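Local coordinates for pseudoazurin (Blue copper protein) (Sinorhizobium meliloti, PDB 3TU6) that binds one copper ion in a cupredoxin beta barrel and probably carries electrons between redox partners in the periplasm, at residues E7-A12 / A37-H42; D31-V36 / V68-P73. All coordinates share one frame; numbering follows the deposited sequence.

Interaction 1. Residues E7-A12 / A37-H42; sequences EMLNKA and AKDKGH. With CU (copper (II) ion), chain B.
His42 and Met8 meet at their CB atoms, and from there the histidine side chain runs between the copper ion and the 7-12 backbone. His42 CB lies 3.7 Å from Met8 CB, the two side chains running antiparallel past one another, with Met8 CE arriving at Ala37. Chi1 of -52° sets CG anti to the carbonyl carbon, so that the ring reaches across toward Asn10 with ND1 on the copper side. ND1 binds copper at 2.0 Å; CD2 lies near Met8 O, and Leu9 N sits over one face. At the far tip NE2 donates to Asn10 OD1 over 2.6 Å, nearly along the C=O axis but bent at the hydrogen, OD1 standing somewhat out of the ring plane and the amide turned 70° from the ring; CE1 also lies against OD1. This is the cupredoxin copper site, in which Cys80, His83 and Met88 supply the remaining ligands and Asn10, in the second shell, probably helps to fix the rotation of the imidazole. An alanine in place of Asn10 would probably leave the NE2 proton without its mate and the ring less firmly held against turning. Asp39 steadies the same corner of the chain: its OD2 takes Asn10 N on the anti side at 2.8 Å, while Asp39 N donates to Met8 O over 3.3 Å. A water bridges Asn10 ND2 and Lys40 O. Farther out, the extended Lys38 chain lays CB against Leu9 CD2 at 3.6 Å, and its NZ makes a long salt bridge of 3.8 Å to Glu7 OE1.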
ATOM      1  N   GLU A   7       3.633  -0.322  -9.324  1.00 19.82           N
ATOM      2  CA  GLU A   7       4.901   0.306  -9.680  1.00 21.06           C
ATOM      3  C   GLU A   7       5.326   1.311  -8.617  1.00 20.78           C
ATOM      4  O   GLU A   7       4.505   2.079  -8.114  1.00 21.68           O
ATOM      5  CB  GLU A   7       4.793   0.993 -11.041  1.00 21.63           C
ATOM      6  CG  GLU A   7       4.541   0.029 -12.191  1.00 26.90           C
ATOM      7  CD  GLU A   7       4.611   0.699 -13.551  1.00 30.16           C
ATOM      8  OE1 GLU A   7       5.023   0.029 -14.519  1.00 37.42           O
ATOM      9  OE2 GLU A   7       4.258   1.893 -13.652  1.00 36.95           O
ATOM     10  N   MET A   8       6.613   1.291  -8.278  1.00 20.51           N
ATOM     11  CA  MET A   8       7.195   2.251  -7.341  1.00 20.45           C
ATOM     12  C   MET A   8       7.881   3.335  -8.170  1.00 20.83           C
ATOM     13  O   MET A   8       8.867   3.063  -8.858  1.00 19.40           O
ATOM     14  CB  MET A   8       8.186   1.548  -6.406  1.00 20.46           C
ATOM     15  CG  MET A   8       7.622   0.282  -5.763  1.00 18.97           C
ATOM     16  SD  MET A   8       8.659  -0.442  -4.471  1.00 19.99           S
ATOM     17  CE  MET A   8      10.018  -1.091  -5.453  1.00  8.45           C
ATOM     18  N   LEU A   9       7.344   4.554  -8.111  1.00 21.81           N
ATOM     19  CA  LEU A   9       7.702   5.613  -9.059  1.00 22.22           C
ATOM     20  C   LEU A   9       8.077   6.931  -8.390  1.00 22.28           C
ATOM     21  O   LEU A   9       7.573   7.267  -7.312  1.00 18.38           O
ATOM     22  CB  LEU A   9       6.527   5.870 -10.005  1.00 24.34           C
ATOM     23  CG  LEU A   9       6.141   4.739 -10.957  1.00 18.48           C
ATOM     24  CD1 LEU A   9       4.737   4.961 -11.502  1.00 29.07           C
ATOM     25  CD2 LEU A   9       7.152   4.631 -12.085  1.00 33.93           C
ATOM     26  N   ASN A  10       8.951   7.683  -9.057  1.00 23.00           N
ATOM     27  CA  ASN A  10       9.288   9.040  -8.637  1.00 24.30           C
ATOM     28  C   ASN A  10       8.172  10.015  -8.991  1.00 24.67           C
ATOM     29  O   ASN A  10       7.844  10.901  -8.202  1.00 23.86           O
ATOM     30  CB  ASN A  10      10.598   9.503  -9.286  1.00 25.34           C
ATOM     31  CG  ASN A  10      11.814   8.772  -8.747  1.00 23.04           C
ATOM     32  OD1 ASN A  10      11.703   7.888  -7.897  1.00 22.51           O
ATOM     33  ND2 ASN A  10      12.988   9.143  -9.242  1.00 18.47           N
ATOM     34  N   LYS A  11       7.599   9.847 -10.182  1.00 25.73           N
ATOM     35  CA  LYS A  11       6.514  10.699 -10.665  1.00 27.92           C
ATOM     36  C   LYS A  11       5.380   9.835 -11.217  1.00 27.80           C
ATOM     37  O   LYS A  11       5.593   9.034 -12.128  1.00 30.68           O
ATOM     38  CB  LYS A  11       7.038  11.645 -11.749  1.00 29.36           C
ATOM     39  CG  LYS A  11       6.021  12.648 -12.290  1.00 34.19           C
ATOM     40  CD  LYS A  11       5.635  13.687 -11.250  1.00 42.12           C
ATOM     41  CE  LYS A  11       4.803  14.799 -11.870  1.00 47.27           C
ATOM     42  NZ  LYS A  11       4.391  15.817 -10.867  1.00 50.08           N
ATOM     43  N   ALA A  12       4.182  10.004 -10.661  1.00 27.94           N
ATOM     44  CA  ALA A  12       3.009   9.229 -11.073  1.00 28.39           C
ATOM     45  C   ALA A  12       2.252   9.925 -12.204  1.00 29.41           C
ATOM     46  O   ALA A  12       2.586  11.043 -12.595  1.00 30.15           O
ATOM     47  CB  ALA A  12       2.087   9.000  -9.885  1.00 25.82           C
ATOM     48  N   ALA A  37      10.179  -2.038  -9.405  1.00 22.05           N
ATOM     49  CA  ALA A  37      11.118  -0.937  -9.224  1.00 23.47           C
ATOM     50  C   ALA A  37      11.355  -0.224 -10.551  1.00 24.09           C
ATOM     51  O   ALA A  37      12.455  -0.278 -11.103  1.00 24.79           O
ATOM     52  CB  ALA A  37      12.436  -1.454  -8.651  1.00 24.20           C
ATOM     53  N   LYS A  38      10.320   0.444 -11.059  1.00 24.10           N
ATOM     54  CA  LYS A  38      10.425   1.176 -12.323  1.00 25.66           C
ATOM     55  C   LYS A  38      11.398   2.345 -12.178  1.00 25.12           C
ATOM     56  O   LYS A  38      12.216   2.590 -13.065  1.00 29.06           O
ATOM     57  CB  LYS A  38       9.053   1.669 -12.785  1.00 25.49           C
ATOM     58  CG  LYS A  38       9.051   2.238 -14.198  1.00 30.92           C
ATOM     59  CD  LYS A  38       7.660   2.237 -14.807  1.00 38.67           C
ATOM     60  CE  LYS A  38       7.682   2.735 -16.244  1.00 45.86           C
ATOM     61  NZ  LYS A  38       6.347   2.622 -16.895  1.00 48.14           N
ATOM     62  N   ASP A  39      11.293   3.057 -11.057  1.00 23.93           N
ATOM     63  CA  ASP A  39      12.310   4.018 -10.632  1.00 25.72           C
ATOM     64  C   ASP A  39      13.021   3.465  -9.398  1.00 25.43           C
ATOM     65  O   ASP A  39      12.406   2.774  -8.581  1.00 21.88           O
ATOM     66  CB  ASP A  39      11.680   5.375 -10.311  1.00 24.20           C
ATOM     67  CG  ASP A  39      11.140   6.080 -11.544  1.00 30.01           C
ATOM     68  OD1 ASP A  39      11.790   6.013 -12.611  1.00 26.85           O
ATOM     69  OD2 ASP A  39      10.067   6.712 -11.445  1.00 27.71           O
ATOM     70  N   LYS A  40      14.309   3.771  -9.265  1.00 25.17           N
ATOM     71  CA  LYS A  40      15.121   3.234  -8.172  1.00 26.02           C
ATOM     72  C   LYS A  40      15.017   4.084  -6.908  1.00 25.53           C
ATOM     73  O   LYS A  40      14.602   5.244  -6.955  1.00 26.47           O
ATOM     74  CB  LYS A  40      16.587   3.121  -8.599  1.00 28.32           C
ATOM     75  CG  LYS A  40      16.819   2.305  -9.867  1.00 29.94           C
ATOM     76  CD  LYS A  40      16.368   0.858  -9.714  1.00 33.63           C
ATOM     77  CE  LYS A  40      16.752   0.030 -10.931  1.00 44.28           C
ATOM     78  NZ  LYS A  40      16.338  -1.395 -10.799  1.00 47.50           N
ATOM     79  N   GLY A  41      15.397   3.488  -5.781  1.00 24.49           N
ATOM     80  CA  GLY A  41      15.421   4.175  -4.491  1.00 24.38           C
ATOM     81  C   GLY A  41      14.191   3.963  -3.623  1.00 23.12           C
ATOM     82  O   GLY A  41      14.074   4.581  -2.565  1.00 23.11           O
ATOM     83  N   HIS A  42      13.279   3.092  -4.056  1.00 23.32           N
ATOM     84  CA  HIS A  42      12.055   2.811  -3.300  1.00 22.41           C
ATOM     85  C   HIS A  42      12.045   1.397  -2.736  1.00 21.77           C
ATOM     86  O   HIS A  42      12.771   0.518  -3.204  1.00 23.36           O
ATOM     87  CB  HIS A  42      10.816   2.995  -4.180  1.00 22.89           C
ATOM     88  CG  HIS A  42      10.763   4.309  -4.891  1.00 24.26           C
ATOM     89  ND1 HIS A  42      10.431   5.487  -4.257  1.00 19.16           N
ATOM     90  CD2 HIS A  42      10.992   4.632  -6.186  1.00 20.83           C
ATOM     91  CE1 HIS A  42      10.463   6.478  -5.129  1.00 20.35           C
ATOM     92  NE2 HIS A  42      10.800   5.986  -6.307  1.00 19.71           N
TER
HETATM   93 CU    CU B 201       9.917   5.751  -2.337  1.00 19.69          CU
HETATM   94  O   HOH W   1      15.117   7.116  -9.139  1.00 21.30           O

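Interaction 2. Residues D31-V36 / V68-P73; sequences DTVTFV and VTLSKP
Val33 O accepts the shortest polar bond here, from Val68 N at 2.9 Å. The same two residues bond a second time, Val33 N donating to Val68 O over 3.2 Å, which makes them an antiparallel hydrogen-bonded pair. Val68 O is also approached by Thr32 CA in a CA-H...O contact of 3.4 Å. Thr32 and Thr69 form the neighbouring non-hydrogen-bonded pair, with CA atoms 4.9 Å apart and both side chains on the opposite face of the sheet from Val33 and Val68. Beyond them the pairing weakens: Leu70 N reaches Asp31 O at 3.2 Å, but the bond is bent and weak, and Leu70 CB and CG crowd up to the same carbonyl oxygen.

On the valine face the contact is apolar. In Val68, chi1 of -56° puts CG1 anti to the carbonyl carbon, leaving CG2 between the backbone N and the carbonyl carbon, where it reaches over Val33 O and meets Val33 CB. Val33 CG2 touches Leu70 CD1 at 3.7 Å, the two side chains crossing at a slant, and Ile92 of strand 89-94 packs on both residues. Val33 CG1 instead lies over one face of the Phe35 ring, offset toward its rim. Val68 CG1 comes to the edge of that ring, near its plane, 4.3 Å from Phe35 CE2; Tyr78 meets Phe35 edge-to-face. The carboxylate of Asp31 turns away from strand 67-69 to accept from Gln28 N and Glu2 N. Strand 67-69, outermost in the sheet of this chain, is thus joined to strand 32-36, with apolar side chains turned into the interior of the barrel, the construction of a cupredoxin fold.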
ATOM      1  N   ASP A  31      -4.896 -13.791  -3.748  1.00 23.58           N
ATOM      2  CA  ASP A  31      -4.191 -13.105  -4.835  1.00 24.42           C
ATOM      3  C   ASP A  31      -2.813 -12.631  -4.373  1.00 25.73           C
ATOM      4  O   ASP A  31      -2.534 -12.583  -3.172  1.00 26.58           O
ATOM      5  CB  ASP A  31      -5.000 -11.901  -5.336  1.00 23.91           C
ATOM      6  CG  ASP A  31      -6.288 -12.299  -6.047  1.00 25.24           C
ATOM      7  OD1 ASP A  31      -6.421 -13.466  -6.475  1.00 21.34           O
ATOM      8  OD2 ASP A  31      -7.172 -11.426  -6.191  1.00 20.96           O
ATOM      9  N   THR A  32      -1.961 -12.284  -5.336  1.00 26.10           N
ATOM     10  CA  THR A  32      -0.633 -11.741  -5.049  1.00 26.82           C
ATOM     11  C   THR A  32      -0.456 -10.355  -5.662  1.00 26.31           C
ATOM     12  O   THR A  32      -1.069 -10.033  -6.682  1.00 25.96           O
ATOM     13  CB  THR A  32       0.489 -12.654  -5.590  1.00 28.44           C
ATOM     14  OG1 THR A  32       0.405 -12.736  -7.018  1.00 25.33           O
ATOM     15  CG2 THR A  32       0.388 -14.050  -4.992  1.00 29.58           C
ATOM     16  N   VAL A  33       0.386  -9.545  -5.024  1.00 25.39           N
ATOM     17  CA  VAL A  33       0.777  -8.240  -5.548  1.00 25.43           C
ATOM     18  C   VAL A  33       2.302  -8.164  -5.609  1.00 24.72           C
ATOM     19  O   VAL A  33       2.980  -8.381  -4.604  1.00 25.94           O
ATOM     20  CB  VAL A  33       0.237  -7.088  -4.672  1.00 25.68           C
ATOM     21  CG1 VAL A  33       0.881  -5.763  -5.063  1.00 25.80           C
ATOM     22  CG2 VAL A  33      -1.273  -7.001  -4.785  1.00 22.61           C
ATOM     23  N   THR A  34       2.827  -7.865  -6.796  1.00 23.88           N
ATOM     24  CA  THR A  34       4.264  -7.734  -7.008  1.00 22.00           C
ATOM     25  C   THR A  34       4.628  -6.266  -7.177  1.00 22.63           C
ATOM     26  O   THR A  34       4.012  -5.551  -7.970  1.00 23.13           O
ATOM     27  CB  THR A  34       4.718  -8.509  -8.258  1.00 24.44           C
ATOM     28  OG1 THR A  34       4.363  -9.892  -8.120  1.00 23.62           O
ATOM     29  CG2 THR A  34       6.224  -8.386  -8.459  1.00 21.89           C
ATOM     30  N   PHE A  35       5.631  -5.818  -6.427  1.00 21.50           N
ATOM     31  CA  PHE A  35       6.087  -4.435  -6.506  1.00 19.49           C
ATOM     32  C   PHE A  35       7.197  -4.312  -7.539  1.00 20.28           C
ATOM     33  O   PHE A  35       8.108  -5.130  -7.573  1.00 21.98           O
ATOM     34  CB  PHE A  35       6.532  -3.943  -5.130  1.00 18.10           C
ATOM     35  CG  PHE A  35       5.390  -3.753  -4.182  1.00 14.54           C
ATOM     36  CD1 PHE A  35       4.726  -2.541  -4.130  1.00  7.02           C
ATOM     37  CD2 PHE A  35       4.945  -4.795  -3.382  1.00 16.13           C
ATOM     38  CE1 PHE A  35       3.655  -2.358  -3.277  1.00 16.77           C
ATOM     39  CE2 PHE A  35       3.869  -4.619  -2.521  1.00 22.35           C
ATOM     40  CZ  PHE A  35       3.221  -3.394  -2.472  1.00 13.62           C
ATOM     41  N   VAL A  36       7.095  -3.294  -8.390  1.00 22.05           N
ATOM     42  CA  VAL A  36       8.008  -3.116  -9.514  1.00 21.96           C
ATOM     43  C   VAL A  36       8.863  -1.874  -9.293  1.00 21.49           C
ATOM     44  O   VAL A  36       8.339  -0.790  -9.028  1.00 20.59           O
ATOM     45  CB  VAL A  36       7.231  -2.966 -10.840  1.00 21.74           C
ATOM     46  CG1 VAL A  36       8.187  -2.941 -12.029  1.00 22.53           C
ATOM     47  CG2 VAL A  36       6.214  -4.092 -10.989  1.00 24.81           C
ATOM     48  N   VAL A  68       4.061 -10.208  -2.569  1.00 26.55           N
ATOM     49  CA  VAL A  68       3.408 -10.479  -1.290  1.00 26.25           C
ATOM     50  C   VAL A  68       2.155 -11.333  -1.477  1.00 28.12           C
ATOM     51  O   VAL A  68       1.450 -11.208  -2.480  1.00 27.78           O
ATOM     52  CB  VAL A  68       3.037  -9.169  -0.550  1.00 25.99           C
ATOM     53  CG1 VAL A  68       4.275  -8.302  -0.361  1.00 25.94           C
ATOM     54  CG2 VAL A  68       1.959  -8.403  -1.300  1.00 23.04           C
ATOM     55  N   THR A  69       1.897 -12.204  -0.504  1.00 30.36           N
ATOM     56  CA  THR A  69       0.702 -13.041  -0.483  1.00 32.33           C
ATOM     57  C   THR A  69      -0.379 -12.355   0.346  1.00 31.70           C
ATOM     58  O   THR A  69      -0.074 -11.690   1.336  1.00 32.18           O
ATOM     59  CB  THR A  69       1.000 -14.423   0.131  1.00 34.34           C
ATOM     60  OG1 THR A  69       1.523 -14.259   1.456  1.00 37.60           O
ATOM     61  CG2 THR A  69       2.010 -15.179  -0.719  1.00 34.70           C
ATOM     62  N   LEU A  70      -1.635 -12.527  -0.057  1.00 31.16           N
ATOM     63  CA  LEU A  70      -2.759 -11.840   0.577  1.00 31.77           C
ATOM     64  C   LEU A  70      -3.875 -12.825   0.925  1.00 31.86           C
ATOM     65  O   LEU A  70      -4.948 -12.805   0.322  1.00 31.67           O
ATOM     66  CB  LEU A  70      -3.288 -10.746  -0.353  1.00 31.83           C
ATOM     67  CG  LEU A  70      -2.289  -9.657  -0.755  1.00 32.98           C
ATOM     68  CD1 LEU A  70      -2.836  -8.837  -1.916  1.00 35.34           C
ATOM     69  CD2 LEU A  70      -1.955  -8.766   0.433  1.00 30.32           C
ATOM     70  N   SER A  71      -3.611 -13.681   1.909  1.00 32.13           N
ATOM     71  CA  SER A  71      -4.545 -14.741   2.289  1.00 34.10           C
ATOM     72  C   SER A  71      -5.746 -14.210   3.069  1.00 33.58           C
ATOM     73  O   SER A  71      -6.889 -14.520   2.735  1.00 33.92           O
ATOM     74  CB  SER A  71      -3.831 -15.820   3.109  1.00 35.12           C
ATOM     75  OG  SER A  71      -2.911 -16.542   2.309  1.00 37.05           O
ATOM     76  N   LYS A  72      -5.483 -13.420   4.108  1.00 34.14           N
ATOM     77  CA  LYS A  72      -6.550 -12.910   4.971  1.00 34.54           C
ATOM     78  C   LYS A  72      -7.180 -11.649   4.380  1.00 33.57           C
ATOM     79  O   LYS A  72      -6.467 -10.784   3.870  1.00 31.84           O
ATOM     80  CB  LYS A  72      -6.017 -12.619   6.376  1.00 35.80           C
ATOM     81  CG  LYS A  72      -5.440 -13.842   7.078  1.00 39.86           C
ATOM     82  CD  LYS A  72      -5.375 -13.655   8.590  1.00 44.97           C
ATOM     83  CE  LYS A  72      -6.715 -13.944   9.259  1.00 51.49           C
ATOM     84  NZ  LYS A  72      -7.067 -15.392   9.220  1.00 50.52           N
ATOM     85  N   PRO A  73      -8.520 -11.540   4.445  1.00 33.61           N
ATOM     86  CA  PRO A  73      -9.195 -10.359   3.911  1.00 32.67           C
ATOM     87  C   PRO A  73      -9.034  -9.131   4.808  1.00 31.52           C
ATOM     88  O   PRO A  73      -8.871  -9.267   6.022  1.00 30.60           O
ATOM     89  CB  PRO A  73     -10.662 -10.792   3.851  1.00 33.23           C
ATOM     90  CG  PRO A  73     -10.796 -11.801   4.923  1.00 35.72           C
ATOM     91  CD  PRO A  73      -9.479 -12.517   4.993  1.00 34.92           C
TER

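How the interactions relate
Strand 32-36 carries interaction 2 and runs directly into the loop 37-42 of interaction 1, while strand 3-9 lies beside it in the same sheet. The two contacts, with centres 19 Å apart, join there: Met8 N and Val36 O, 2.8 Å apart, make a probable hydrogen bond, and Met8 SD packs on Phe35 CB at 4.1 Å. Interaction 1 belongs to the copper site itself through His42. Interaction 2 lies deeper in the barrel: measured from the Phe35 side chain, the ion is about 10 Å away and the side chains of His42 and Met88 are each about 8 Å away. Met8 therefore connects the copper ligand His42 with the interior around Phe35.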